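Local coordinates for stage II sporulation protein Q (Bacillus subtilis, PDB 3TUF) that forms with SpoIIIAH an intercellular channel that links mother cell to forespore, and takes part in forespore engulfment during sporulation, at residues 37-42 with 99-104; 80-85 with 173-178; 93-98 with 149-154; 115-120 with 127-132; 123-128 with 167-172. All coordinates share one frame; numbering follows the deposited sequence.

How the interactions relate
From the N terminus, the loop 37-42 meets 99-104 and closes the first long excursion of the chain (interaction 1). Two other contacts open inside that excursion: interaction 2 starts at 80-85 and ends at 173-178, interaction 3 starts at 93-98 and ends at 149-154, and each therefore crosses interaction 1. Interaction 2 spans so far that interactions 3, 4 and 5 all nest inside it. The hairpin of interaction 4 also nests within interaction 3. Interaction 5 shares T127 and V128 with that hairpin and adds strand 165-171, crossing interaction 3. Interactions 2, 4 and 5 belong to the large antiparallel sheet, which interaction 1 also reaches, while interaction 3 joins two strands of a three-stranded one.

Interaction 1: residues 37-42 with 99-104; sequences SMENVA and SLSGTV
E39 reaches from the N-terminal loop across to the chain that leads into strand 102-110. Its CB points toward that chain, and CG takes the crowded position between backbone N and carbonyl carbon (chi1 57°). There CG lies 3.7 Å from L100 CD2, the two side chains crossing obliquely. Beyond CG the chain is extended, which carries the carboxylate to the backbone of S101. E39 OE1 accepts a nearly straight bond (174°) from S101 N at 2.8 Å, and the N-H meets the oxygen almost along its C-O axis. E39 OE1 also lies 3.5 Å from L100 CB. S101 OG lies 3.3 Å from E39 OE1 and 3.4 Å from E39 OE2, a weak contact whose one proton could serve either; the hydroxyl's stronger bond is from Q145 N. Glutamate suits the place because its length lets an acceptor reach a backbone N-H while its CG lies against leucine.

Further along, S99 uses both backbone and side chain. Its O accepts from A42 N at 3.2 Å. Its OG, anti to the backbone N, donates to A42 O at 2.8 Å, in the carbonyl plane and on a lone pair.

Q145 NE2 bridges N40 O and S99 O, and V41 bonds through its backbone to D183 and K184. The loop 37-42 lies between the C-terminal region and the start of strand 102-110, whose T103 pairs with E120 of strand 116-120.

Interaction 2: residues 80-85 with 173-178; sequences LSKGID and GVAMNP
K82 NZ is held by two carbonyl oxygens of the neighbouring SpoIIIAH chain: K184 O takes a hydrogen bond and K187 O a weak one. The lysine chain bends at chi2 (-47°) on its way out, so its charge serves the partner protein while its root stays in the contact. There K82 CB sits 3.7 Å from A175 CB, and the same methyl comes within 3.4 Å of K82 O. Alanine is small enough to lie directly against this backbone.

The other half belongs to I84 and P178, which slide past each other in opposite directions. I84 CG1 occupies the crowded position between N and carbonyl carbon (chi1 63°), and this brings CD1 to 3.8 Å from P178 CB, with I84 CG2 4.0 Å from P178 CD. An alanine at I84 would probably loosen this packing, losing both branches that touch the proline ring. G83 CA lies 4.0 Å from P178 CG, so a bare glycine backbone borders the ring too.

Strands 84-88 and 174-176 both pair with strand 165-171, through I84 with F167 and M176 with I169. No hydrogen bond joins 80-85 to 173-178 directly; they meet through carbon contacts. In M23 peptidases the HxxxD motif supplies zinc ligands; here S81 takes the histidine's place and D85 bonds H166, consistent with a metal site that has been lost.

Interaction 3: residues 93-98 with 149-154; sequences DFDVSA and IGKSGK
Backbone bonds set the register. V96 N donates to G150 O at 3.0 Å, from above the carbonyl plane, and V96 O accepts twice, from I149 N at 2.7 Å and from G150 N at 3.3 Å. Past D95, F94 O takes S152 N at 2.8 Å, nearly along the C=O axis. F94 N gives a longer, more bent bond to S152 OG, whose hydroxyl also bonds N163 OD1.

One salt bridge crosses the strands: D95 OD1 and K151 NZ are only 2.4 Å apart. The two side chains run alongside each other, and the lysine, bent at chi3 and chi4, curls its amine onto the carboxylate. The K151 and D93 side chains cross at about a right angle, with K151 CD 3.7 Å from D93 CB.

The apolar contacts include a CH-pi contact, S152 CB lying over one face of the F94 ring, 3.5 Å from its centroid. V96 CG1 meets I149 CG1 at 3.9 Å; both branched side chains also pack on Y129, which suits them to the buried side.

I149 and G150 facing V96 together make a classic beta bulge, set in a three-stranded antiparallel sheet where 148-151 runs between 95-97 and 134-135.

Interaction 4: residues 115-120 with 127-132; sequences YVVEVE and TVYQSL
V117, V119, Y129 and L132 form the apolar centre on one face of the paired strands. V117 CG2, beside its own backbone N, meets L132 CD1 at 3.9 Å, the two side chains crossing at about a right angle. Next along, V119 CG2 approaches Y129 CE1, also at 3.9 Å and obliquely to the ring. The ring turns an edge to the backbone: V117 O lies in its plane, 3.4 Å from Y129 CD1. Valines suit these positions because beta-branched residues accept extended backbones and keep the layer compact.

Beneath the side chains, V117 N donates to Y129 O at 2.6 Å, almost straight (176°), and Y129 N returns a bond to V117 O. V119 and T127 form a second such hydrogen-bonded pair. This is an antiparallel beta hairpin, broken at one end by a G1 bulge in which S131 and L132 both face Y115; S131 has the positive phi (73°) of that bulge, and Y115 N bonds L132 O at 2.9 Å.

On the other face E118, fully extended, runs alongside V128 and points the same way, its CG 4.1 Å from V128 CG2. Back on the tyrosine side, Y129 OH is 2.7 Å from T127 OG1 and also bonds S99 N.

Interaction 5: residues 123-128 with 167-172; sequences DGLSTV and FEIRKD
K171 leaves its strand with CG anti to the backbone N (chi1 162°), then bends at chi2 (83°) and chi4, bringing the amine to D123 and D172. K171 NZ thereby reaches D123 O at 3.0 Å, from above the carbonyl plane, and D172 OD2 at 3.1 Å on its syn lone pair. Its strongest partner is a third one, the carboxylate of E190. An alanine here removes the amine and with it all three bonds, and would probably leave this end of the strand pair less firmly held to D123 and E190.

G124 suits its place because its phi is positive (55°) and a CB would run into D172 OD1. Its carbonyl O accepts D172 N at 2.6 Å, and it takes a further bond at 2.6 Å from a water that also bonds S126 OG and, weakly, R170 O.

L125 and I169 lie alongside each other, pointing the same way, with L125 CD2 only 3.4 Å from I169 CG2, a tight fit. T127 CG2 comes obliquely to the ring of F167, 3.5 Å from its CE1. S126 and V128 form hydrogen-bonded pairs with R170 and E168, and V128 CG2 approaches R170 NH1 obliquely.

Strand 125-132 runs antiparallel between 116-120 and 165-171, and I169 packs on P178, which follows strand 174-176 in the chain.

Interaction 1: residues 37-42 with 99-104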
# COMPACT_ATOMS: atom_id res chain seq x y z
N SER A 37 15.50 -7.14 -41.74
CA SER A 37 14.45 -7.62 -42.61
C SER A 37 15.03 -8.47 -43.73
O SER A 37 16.19 -8.34 -44.09
CB SER A 37 13.65 -6.45 -43.19
OG SER A 37 12.61 -6.04 -42.32
N MET A 38 14.22 -9.37 -44.27
CA MET A 38 14.67 -10.22 -45.35
C MET A 38 15.71 -11.23 -44.91
O MET A 38 16.04 -12.12 -45.67
CB MET A 38 15.22 -9.37 -46.49
CG MET A 38 15.34 -7.88 -46.18
SD MET A 38 16.60 -7.05 -47.18
CE MET A 38 18.02 -7.13 -46.11
N GLU A 39 16.25 -11.10 -43.71
CA GLU A 39 17.22 -12.09 -43.28
C GLU A 39 16.77 -12.90 -42.10
O GLU A 39 15.84 -12.55 -41.43
CB GLU A 39 18.60 -11.47 -43.03
CG GLU A 39 18.66 -10.35 -42.04
CD GLU A 39 20.04 -9.72 -41.97
OE1 GLU A 39 20.40 -9.19 -40.92
OE2 GLU A 39 20.77 -9.74 -42.96
N ASN A 40 17.46 -14.00 -41.86
CA ASN A 40 17.13 -14.90 -40.80
C ASN A 40 17.98 -14.66 -39.59
O ASN A 40 19.08 -14.22 -39.70
CB ASN A 40 17.36 -16.33 -41.25
CG ASN A 40 16.41 -16.77 -42.33
OD1 ASN A 40 15.69 -15.98 -42.90
ND2 ASN A 40 16.43 -18.05 -42.62
N VAL A 41 17.46 -14.97 -38.43
CA VAL A 41 18.14 -14.69 -37.18
C VAL A 41 19.24 -15.70 -37.01
O VAL A 41 18.98 -16.87 -37.04
CB VAL A 41 17.14 -14.78 -35.97
CG1 VAL A 41 17.87 -14.76 -34.58
CG2 VAL A 41 16.07 -13.67 -36.07
N ALA A 42 20.48 -15.25 -36.84
CA ALA A 42 21.58 -16.23 -36.75
C ALA A 42 22.14 -16.39 -35.34
O ALA A 42 22.11 -15.44 -34.56
CB ALA A 42 22.70 -15.88 -37.75
N SER A 99 24.25 -11.25 -35.02
CA SER A 99 23.17 -12.14 -35.35
C SER A 99 22.34 -11.60 -36.50
O SER A 99 21.75 -12.37 -37.23
CB SER A 99 22.29 -12.29 -34.13
OG SER A 99 21.04 -12.84 -34.50
N LEU A 100 22.26 -10.28 -36.63
CA LEU A 100 21.60 -9.64 -37.76
C LEU A 100 22.33 -8.34 -38.05
O LEU A 100 23.09 -7.85 -37.21
CB LEU A 100 20.15 -9.30 -37.43
CG LEU A 100 19.08 -10.38 -37.18
CD1 LEU A 100 17.95 -9.78 -36.40
CD2 LEU A 100 18.52 -11.04 -38.45
N SER A 101 22.11 -7.78 -39.24
CA SER A 101 22.68 -6.51 -39.60
C SER A 101 22.01 -5.30 -38.88
O SER A 101 20.81 -5.30 -38.56
CB SER A 101 22.66 -6.38 -41.12
OG SER A 101 23.14 -7.60 -41.72
N GLY A 102 22.78 -4.27 -38.58
CA GLY A 102 22.21 -3.13 -37.92
C GLY A 102 23.24 -2.12 -37.58
O GLY A 102 24.31 -2.10 -38.17
N THR A 103 22.92 -1.28 -36.61
CA THR A 103 23.81 -0.21 -36.22
C THR A 103 24.10 -0.36 -34.76
O THR A 103 23.19 -0.51 -33.96
CB THR A 103 23.13 1.12 -36.38
OG1 THR A 103 22.76 1.26 -37.75
CG2 THR A 103 24.08 2.23 -36.00
N VAL A 104 25.38 -0.28 -34.41
CA VAL A 104 25.83 -0.45 -33.04
C VAL A 104 25.38 0.76 -32.28
O VAL A 104 25.86 1.87 -32.56
CB VAL A 104 27.36 -0.54 -32.95
CG1 VAL A 104 27.84 -0.44 -31.45
CG2 VAL A 104 27.83 -1.80 -33.63

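Interaction 2: residues 80-85 with 173-178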
# COMPACT_ATOMS: atom_id res chain seq x y z
N LEU A 80 16.17 -13.09 -13.39
CA LEU A 80 15.61 -14.01 -14.41
C LEU A 80 16.58 -13.99 -15.58
O LEU A 80 17.12 -12.93 -15.85
CB LEU A 80 14.31 -13.46 -14.94
CG LEU A 80 13.10 -13.35 -13.98
CD1 LEU A 80 11.90 -13.05 -14.83
CD2 LEU A 80 12.90 -14.60 -13.16
N SER A 81 16.83 -15.09 -16.31
CA SER A 81 17.73 -14.93 -17.47
C SER A 81 16.98 -14.29 -18.67
O SER A 81 15.96 -14.79 -19.05
CB SER A 81 18.30 -16.26 -17.85
OG SER A 81 18.82 -16.16 -19.16
N LYS A 82 17.45 -13.19 -19.28
CA LYS A 82 16.66 -12.52 -20.37
C LYS A 82 17.19 -12.83 -21.77
O LYS A 82 16.87 -12.12 -22.86
CB LYS A 82 16.58 -11.01 -20.11
CG LYS A 82 15.64 -10.64 -18.91
CD LYS A 82 14.25 -11.40 -19.00
CE LYS A 82 13.12 -10.74 -18.23
NZ LYS A 82 11.82 -11.13 -18.82
N GLY A 83 18.00 -13.91 -21.75
CA GLY A 83 18.64 -14.42 -22.97
C GLY A 83 19.31 -15.78 -22.81
O GLY A 83 19.10 -16.50 -21.80
N ILE A 84 20.11 -16.15 -23.82
CA ILE A 84 20.87 -17.37 -23.71
C ILE A 84 22.34 -17.04 -23.48
O ILE A 84 22.82 -15.95 -23.88
CB ILE A 84 20.71 -18.22 -24.95
CG1 ILE A 84 21.28 -17.45 -26.15
CG2 ILE A 84 19.23 -18.56 -25.14
CD1 ILE A 84 21.01 -18.03 -27.54
N ASP A 85 23.02 -17.98 -22.81
CA ASP A 85 24.46 -17.96 -22.65
C ASP A 85 25.06 -19.09 -23.46
O ASP A 85 24.67 -20.25 -23.31
CB ASP A 85 24.84 -18.16 -21.19
CG ASP A 85 24.48 -16.92 -20.31
OD1 ASP A 85 24.08 -15.83 -20.88
OD2 ASP A 85 24.61 -17.05 -19.05
N GLY A 173 12.49 -2.94 -26.73
CA GLY A 173 13.04 -3.00 -25.37
C GLY A 173 12.79 -4.28 -24.59
O GLY A 173 13.52 -4.56 -23.63
N VAL A 174 11.77 -5.07 -24.96
CA VAL A 174 11.50 -6.28 -24.18
C VAL A 174 12.08 -7.57 -24.78
O VAL A 174 11.92 -7.88 -25.97
CB VAL A 174 10.04 -6.37 -23.62
CG1 VAL A 174 9.04 -5.96 -24.68
CG2 VAL A 174 9.74 -7.77 -22.98
N ALA A 175 12.80 -8.27 -23.89
CA ALA A 175 13.56 -9.47 -24.14
C ALA A 175 12.65 -10.63 -24.44
O ALA A 175 11.72 -10.88 -23.71
CB ALA A 175 14.43 -9.78 -22.90
N MET A 176 12.92 -11.37 -25.52
CA MET A 176 12.16 -12.58 -25.83
C MET A 176 13.09 -13.73 -25.90
O MET A 176 14.30 -13.53 -26.00
CB MET A 176 11.51 -12.41 -27.16
CG MET A 176 10.89 -11.05 -27.21
SD MET A 176 10.21 -10.80 -28.80
CE MET A 176 8.75 -11.91 -28.70
N ASN A 177 12.56 -14.93 -25.89
CA ASN A 177 13.43 -16.09 -25.94
C ASN A 177 14.24 -16.20 -27.25
O ASN A 177 13.64 -16.38 -28.32
CB ASN A 177 12.65 -17.38 -25.69
CG ASN A 177 13.57 -18.58 -25.52
OD1 ASN A 177 14.69 -18.64 -26.06
ND2 ASN A 177 13.09 -19.56 -24.77
N PRO A 178 15.60 -16.09 -27.18
CA PRO A 178 16.31 -16.25 -28.45
C PRO A 178 15.97 -17.54 -29.23
O PRO A 178 15.60 -17.46 -30.42
CB PRO A 178 17.81 -16.10 -28.03
CG PRO A 178 17.70 -15.14 -26.76
CD PRO A 178 16.53 -15.73 -26.07

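Interaction 3: residues 93-98 with 149-154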
# COMPACT_ATOMS: atom_id res chain seq x y z
N ASP A 93 38.03 -19.00 -25.32
CA ASP A 93 37.56 -17.79 -25.95
C ASP A 93 36.99 -18.10 -27.31
O ASP A 93 37.47 -19.03 -27.97
CB ASP A 93 38.74 -16.83 -26.18
CG ASP A 93 39.11 -16.05 -24.94
OD1 ASP A 93 38.41 -16.13 -23.91
OD2 ASP A 93 40.12 -15.33 -24.98
N PHE A 94 36.01 -17.33 -27.77
CA PHE A 94 35.58 -17.53 -29.12
C PHE A 94 34.97 -16.26 -29.63
O PHE A 94 34.65 -15.33 -28.83
CB PHE A 94 34.57 -18.69 -29.15
CG PHE A 94 33.31 -18.45 -28.26
CD1 PHE A 94 32.18 -17.78 -28.80
CD2 PHE A 94 33.27 -18.89 -26.90
CE1 PHE A 94 31.04 -17.50 -28.00
CE2 PHE A 94 32.15 -18.66 -26.11
CZ PHE A 94 31.02 -17.95 -26.66
N ASP A 95 34.78 -16.16 -30.92
CA ASP A 95 34.46 -14.86 -31.48
C ASP A 95 32.99 -14.79 -31.56
O ASP A 95 32.35 -15.75 -31.96
CB ASP A 95 35.10 -14.69 -32.86
CG ASP A 95 36.68 -14.83 -32.83
OD1 ASP A 95 37.37 -13.92 -32.27
OD2 ASP A 95 37.22 -15.84 -33.35
N VAL A 96 32.45 -13.67 -31.11
CA VAL A 96 31.04 -13.39 -31.22
C VAL A 96 30.75 -12.52 -32.45
O VAL A 96 31.54 -11.62 -32.77
CB VAL A 96 30.68 -12.58 -30.01
CG1 VAL A 96 29.27 -11.80 -30.17
CG2 VAL A 96 30.82 -13.45 -28.77
N SER A 97 29.61 -12.73 -33.11
CA SER A 97 29.29 -11.94 -34.30
C SER A 97 27.85 -11.57 -34.39
O SER A 97 26.99 -12.17 -33.78
CB SER A 97 29.66 -12.72 -35.56
OG SER A 97 29.14 -14.01 -35.48
N ALA A 98 27.59 -10.58 -35.21
CA ALA A 98 26.27 -10.00 -35.24
C ALA A 98 25.30 -11.03 -35.80
O ALA A 98 25.53 -11.66 -36.86
CB ALA A 98 26.26 -8.71 -36.04
N ILE A 149 31.99 -9.09 -33.74
CA ILE A 149 31.88 -7.86 -33.01
C ILE A 149 32.53 -7.93 -31.65
O ILE A 149 32.59 -6.92 -30.96
CB ILE A 149 30.43 -7.40 -32.86
CG1 ILE A 149 29.66 -8.39 -32.00
CG2 ILE A 149 29.78 -7.12 -34.27
CD1 ILE A 149 28.18 -8.09 -31.97
N GLY A 150 33.02 -9.09 -31.26
CA GLY A 150 33.77 -9.13 -29.99
C GLY A 150 34.27 -10.50 -29.66
O GLY A 150 34.25 -11.36 -30.54
N LYS A 151 34.73 -10.70 -28.41
CA LYS A 151 35.19 -12.04 -27.96
C LYS A 151 34.46 -12.45 -26.68
O LYS A 151 34.20 -11.60 -25.83
CB LYS A 151 36.71 -12.11 -27.70
CG LYS A 151 37.30 -13.50 -28.03
CD LYS A 151 38.83 -13.61 -27.99
CE LYS A 151 39.63 -13.06 -29.23
NZ LYS A 151 39.03 -13.51 -30.52
N SER A 152 34.16 -13.74 -26.55
CA SER A 152 33.60 -14.20 -25.31
C SER A 152 34.51 -13.81 -24.12
O SER A 152 35.72 -13.60 -24.27
CB SER A 152 33.47 -15.71 -25.34
OG SER A 152 34.69 -16.32 -24.92
N GLY A 153 33.90 -13.73 -22.94
CA GLY A 153 34.66 -13.59 -21.70
C GLY A 153 33.87 -13.97 -20.49
O GLY A 153 32.66 -14.21 -20.58
N LYS A 154 34.56 -14.03 -19.36
CA LYS A 154 33.89 -14.20 -18.07
C LYS A 154 33.48 -12.83 -17.52
O LYS A 154 34.02 -11.77 -17.97
CB LYS A 154 34.79 -14.85 -17.01
CG LYS A 154 35.83 -15.85 -17.48
CD LYS A 154 36.30 -16.50 -16.21
CE LYS A 154 37.61 -17.29 -16.31
NZ LYS A 154 37.29 -18.78 -16.22

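Interaction 4: residues 115-120 with 127-132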
# COMPACT_ATOMS: atom_id res chain seq x y z
N TYR A 115 32.29 -6.18 -21.37
CA TYR A 115 31.78 -5.38 -22.49
C TYR A 115 30.34 -5.65 -22.89
O TYR A 115 29.87 -6.78 -22.82
CB TYR A 115 32.63 -5.59 -23.69
CG TYR A 115 33.81 -4.69 -23.70
CD1 TYR A 115 33.71 -3.39 -24.25
CD2 TYR A 115 35.06 -5.14 -23.20
CE1 TYR A 115 34.87 -2.54 -24.32
CE2 TYR A 115 36.22 -4.31 -23.27
CZ TYR A 115 36.09 -3.03 -23.82
OH TYR A 115 37.20 -2.25 -23.88
N VAL A 116 29.63 -4.63 -23.32
CA VAL A 116 28.24 -4.84 -23.66
C VAL A 116 28.10 -4.16 -24.97
O VAL A 116 28.53 -3.00 -25.10
CB VAL A 116 27.25 -4.15 -22.66
CG1 VAL A 116 25.78 -4.28 -23.16
CG2 VAL A 116 27.38 -4.68 -21.19
N VAL A 117 27.56 -4.87 -25.96
CA VAL A 117 27.28 -4.29 -27.26
C VAL A 117 25.81 -4.48 -27.56
O VAL A 117 25.22 -5.52 -27.25
CB VAL A 117 28.09 -4.94 -28.39
CG1 VAL A 117 27.65 -4.39 -29.81
CG2 VAL A 117 29.62 -4.80 -28.14
N GLU A 118 25.21 -3.47 -28.18
CA GLU A 118 23.82 -3.56 -28.48
C GLU A 118 23.67 -3.09 -29.89
O GLU A 118 24.17 -2.03 -30.25
CB GLU A 118 23.05 -2.69 -27.51
CG GLU A 118 21.59 -2.51 -27.85
CD GLU A 118 20.73 -1.80 -26.75
OE1 GLU A 118 19.57 -1.51 -27.11
OE2 GLU A 118 21.16 -1.54 -25.57
N VAL A 119 23.03 -3.90 -30.72
CA VAL A 119 22.91 -3.57 -32.14
C VAL A 119 21.44 -3.35 -32.44
O VAL A 119 20.58 -4.18 -32.11
CB VAL A 119 23.57 -4.66 -33.09
CG1 VAL A 119 23.39 -4.31 -34.60
CG2 VAL A 119 25.02 -4.79 -32.80
N GLU A 120 21.18 -2.18 -33.01
CA GLU A 120 19.86 -1.77 -33.47
C GLU A 120 19.57 -2.37 -34.84
O GLU A 120 20.41 -2.24 -35.76
CB GLU A 120 19.95 -0.27 -33.66
CG GLU A 120 18.79 0.38 -34.34
CD GLU A 120 18.14 1.33 -33.41
OE1 GLU A 120 17.99 0.92 -32.23
OE2 GLU A 120 17.83 2.48 -33.82
N THR A 127 19.58 -6.41 -30.72
CA THR A 127 20.24 -7.53 -30.05
C THR A 127 21.31 -7.10 -29.11
O THR A 127 21.94 -6.04 -29.32
CB THR A 127 20.91 -8.50 -31.05
OG1 THR A 127 21.42 -7.77 -32.19
CG2 THR A 127 19.95 -9.51 -31.49
N VAL A 128 21.58 -7.93 -28.11
CA VAL A 128 22.50 -7.54 -27.02
C VAL A 128 23.51 -8.65 -26.80
O VAL A 128 23.20 -9.87 -26.72
CB VAL A 128 21.72 -7.18 -25.68
CG1 VAL A 128 22.66 -6.79 -24.48
CG2 VAL A 128 20.68 -6.08 -25.94
N TYR A 129 24.76 -8.23 -26.75
CA TYR A 129 25.85 -9.16 -26.56
C TYR A 129 26.60 -8.59 -25.43
O TYR A 129 26.92 -7.37 -25.43
CB TYR A 129 26.72 -9.13 -27.80
CG TYR A 129 25.91 -9.20 -29.08
CD1 TYR A 129 25.25 -8.06 -29.58
CD2 TYR A 129 25.80 -10.40 -29.79
CE1 TYR A 129 24.49 -8.08 -30.76
CE2 TYR A 129 25.02 -10.46 -31.00
CZ TYR A 129 24.38 -9.28 -31.46
OH TYR A 129 23.64 -9.32 -32.61
N GLN A 130 26.94 -9.44 -24.47
CA GLN A 130 27.37 -8.95 -23.19
C GLN A 130 28.19 -10.04 -22.58
O GLN A 130 28.10 -11.15 -23.03
CB GLN A 130 26.10 -8.59 -22.39
CG GLN A 130 26.00 -9.26 -21.05
CD GLN A 130 24.81 -8.81 -20.24
OE1 GLN A 130 24.11 -7.82 -20.59
NE2 GLN A 130 24.57 -9.56 -19.12
N SER A 131 29.01 -9.76 -21.57
CA SER A 131 30.12 -10.67 -21.11
C SER A 131 31.39 -10.79 -22.00
O SER A 131 32.32 -11.61 -21.72
CB SER A 131 29.64 -12.05 -20.69
OG SER A 131 30.51 -12.52 -19.65
N LEU A 132 31.44 -9.96 -23.06
CA LEU A 132 32.59 -9.82 -23.96
C LEU A 132 33.87 -9.38 -23.18
O LEU A 132 33.80 -8.53 -22.23
CB LEU A 132 32.25 -8.81 -25.05
CG LEU A 132 30.95 -9.09 -25.80
CD1 LEU A 132 30.85 -8.32 -27.13
CD2 LEU A 132 30.84 -10.54 -26.10

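Interaction 5: residues 123-128 with 167-172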
# COMPACT_ATOMS: atom_id res chain seq x y z
N ASP A 123 12.71 -1.96 -36.99
CA ASP A 123 11.42 -2.12 -36.26
C ASP A 123 11.50 -2.35 -34.75
O ASP A 123 10.98 -3.35 -34.25
CB ASP A 123 10.59 -3.28 -36.87
CG ASP A 123 10.31 -3.10 -38.35
OD1 ASP A 123 10.27 -1.94 -38.82
OD2 ASP A 123 10.11 -4.13 -39.04
N GLY A 124 12.14 -1.44 -34.02
CA GLY A 124 12.29 -1.58 -32.57
C GLY A 124 12.92 -2.90 -32.13
O GLY A 124 12.99 -3.18 -30.94
N LEU A 125 13.37 -3.71 -33.08
CA LEU A 125 14.15 -4.91 -32.79
C LEU A 125 15.62 -4.54 -32.48
O LEU A 125 16.16 -3.56 -32.99
CB LEU A 125 14.12 -5.83 -34.00
CG LEU A 125 13.76 -7.28 -33.81
CD1 LEU A 125 14.52 -8.02 -34.89
CD2 LEU A 125 14.14 -7.83 -32.49
N SER A 126 16.27 -5.35 -31.67
CA SER A 126 17.67 -5.08 -31.41
C SER A 126 18.27 -6.27 -30.65
O SER A 126 17.54 -7.06 -30.03
CB SER A 126 17.78 -3.80 -30.60
OG SER A 126 17.27 -4.05 -29.32
N THR A 127 19.58 -6.41 -30.72
CA THR A 127 20.24 -7.53 -30.05
C THR A 127 21.31 -7.10 -29.11
O THR A 127 21.94 -6.04 -29.32
CB THR A 127 20.91 -8.50 -31.05
OG1 THR A 127 21.42 -7.77 -32.19
CG2 THR A 127 19.95 -9.51 -31.49
N VAL A 128 21.58 -7.93 -28.11
CA VAL A 128 22.50 -7.54 -27.02
C VAL A 128 23.51 -8.65 -26.80
O VAL A 128 23.20 -9.87 -26.72
CB VAL A 128 21.72 -7.18 -25.68
CG1 VAL A 128 22.66 -6.79 -24.48
CG2 VAL A 128 20.68 -6.08 -25.94
N PHE A 167 23.44 -13.44 -24.83
CA PHE A 167 22.84 -12.90 -26.01
C PHE A 167 21.32 -12.69 -25.86
O PHE A 167 20.58 -13.56 -25.34
CB PHE A 167 23.10 -13.86 -27.12
CG PHE A 167 22.34 -13.56 -28.36
CD1 PHE A 167 22.63 -12.43 -29.08
CD2 PHE A 167 21.34 -14.40 -28.79
CE1 PHE A 167 21.95 -12.09 -30.24
CE2 PHE A 167 20.62 -14.09 -29.97
CZ PHE A 167 20.92 -12.93 -30.71
N GLU A 168 20.83 -11.56 -26.33
CA GLU A 168 19.44 -11.22 -26.16
C GLU A 168 18.87 -10.63 -27.44
O GLU A 168 19.62 -9.99 -28.21
CB GLU A 168 19.31 -10.22 -25.00
CG GLU A 168 19.70 -10.78 -23.63
CD GLU A 168 19.52 -9.73 -22.55
OE1 GLU A 168 19.03 -8.61 -22.92
OE2 GLU A 168 19.86 -9.99 -21.33
N ILE A 169 17.57 -10.86 -27.68
CA ILE A 169 16.85 -10.21 -28.79
C ILE A 169 15.78 -9.55 -28.02
O ILE A 169 15.19 -10.21 -27.13
CB ILE A 169 16.06 -11.17 -29.75
CG1 ILE A 169 16.82 -12.43 -30.04
CG2 ILE A 169 15.68 -10.52 -31.07
CD1 ILE A 169 16.72 -13.34 -28.84
N ARG A 170 15.54 -8.28 -28.36
CA ARG A 170 14.53 -7.44 -27.73
C ARG A 170 13.71 -6.78 -28.82
O ARG A 170 14.25 -6.41 -29.89
CB ARG A 170 15.17 -6.34 -26.87
CG ARG A 170 16.25 -6.84 -25.92
CD ARG A 170 16.64 -5.86 -24.89
NE ARG A 170 16.20 -6.44 -23.64
CZ ARG A 170 16.98 -6.59 -22.58
NH1 ARG A 170 18.25 -6.13 -22.63
NH2 ARG A 170 16.47 -7.18 -21.48
N LYS A 171 12.40 -6.67 -28.56
CA LYS A 171 11.52 -5.92 -29.44
C LYS A 171 10.93 -4.79 -28.63
O LYS A 171 10.33 -5.00 -27.54
CB LYS A 171 10.42 -6.81 -30.03
CG LYS A 171 9.23 -6.05 -30.59
CD LYS A 171 9.45 -5.54 -32.00
CE LYS A 171 8.09 -5.15 -32.61
NZ LYS A 171 8.17 -3.85 -33.34
N ASP A 172 11.12 -3.60 -29.15
CA ASP A 172 10.85 -2.37 -28.42
C ASP A 172 11.27 -2.46 -26.97
O ASP A 172 10.52 -2.11 -26.09
CB ASP A 172 9.38 -1.97 -28.57
CG ASP A 172 8.99 -1.85 -30.00
OD1 ASP A 172 9.51 -0.95 -30.69
OD2 ASP A 172 8.22 -2.69 -30.46
O HOH W 1 14.54 -3.64 -28.94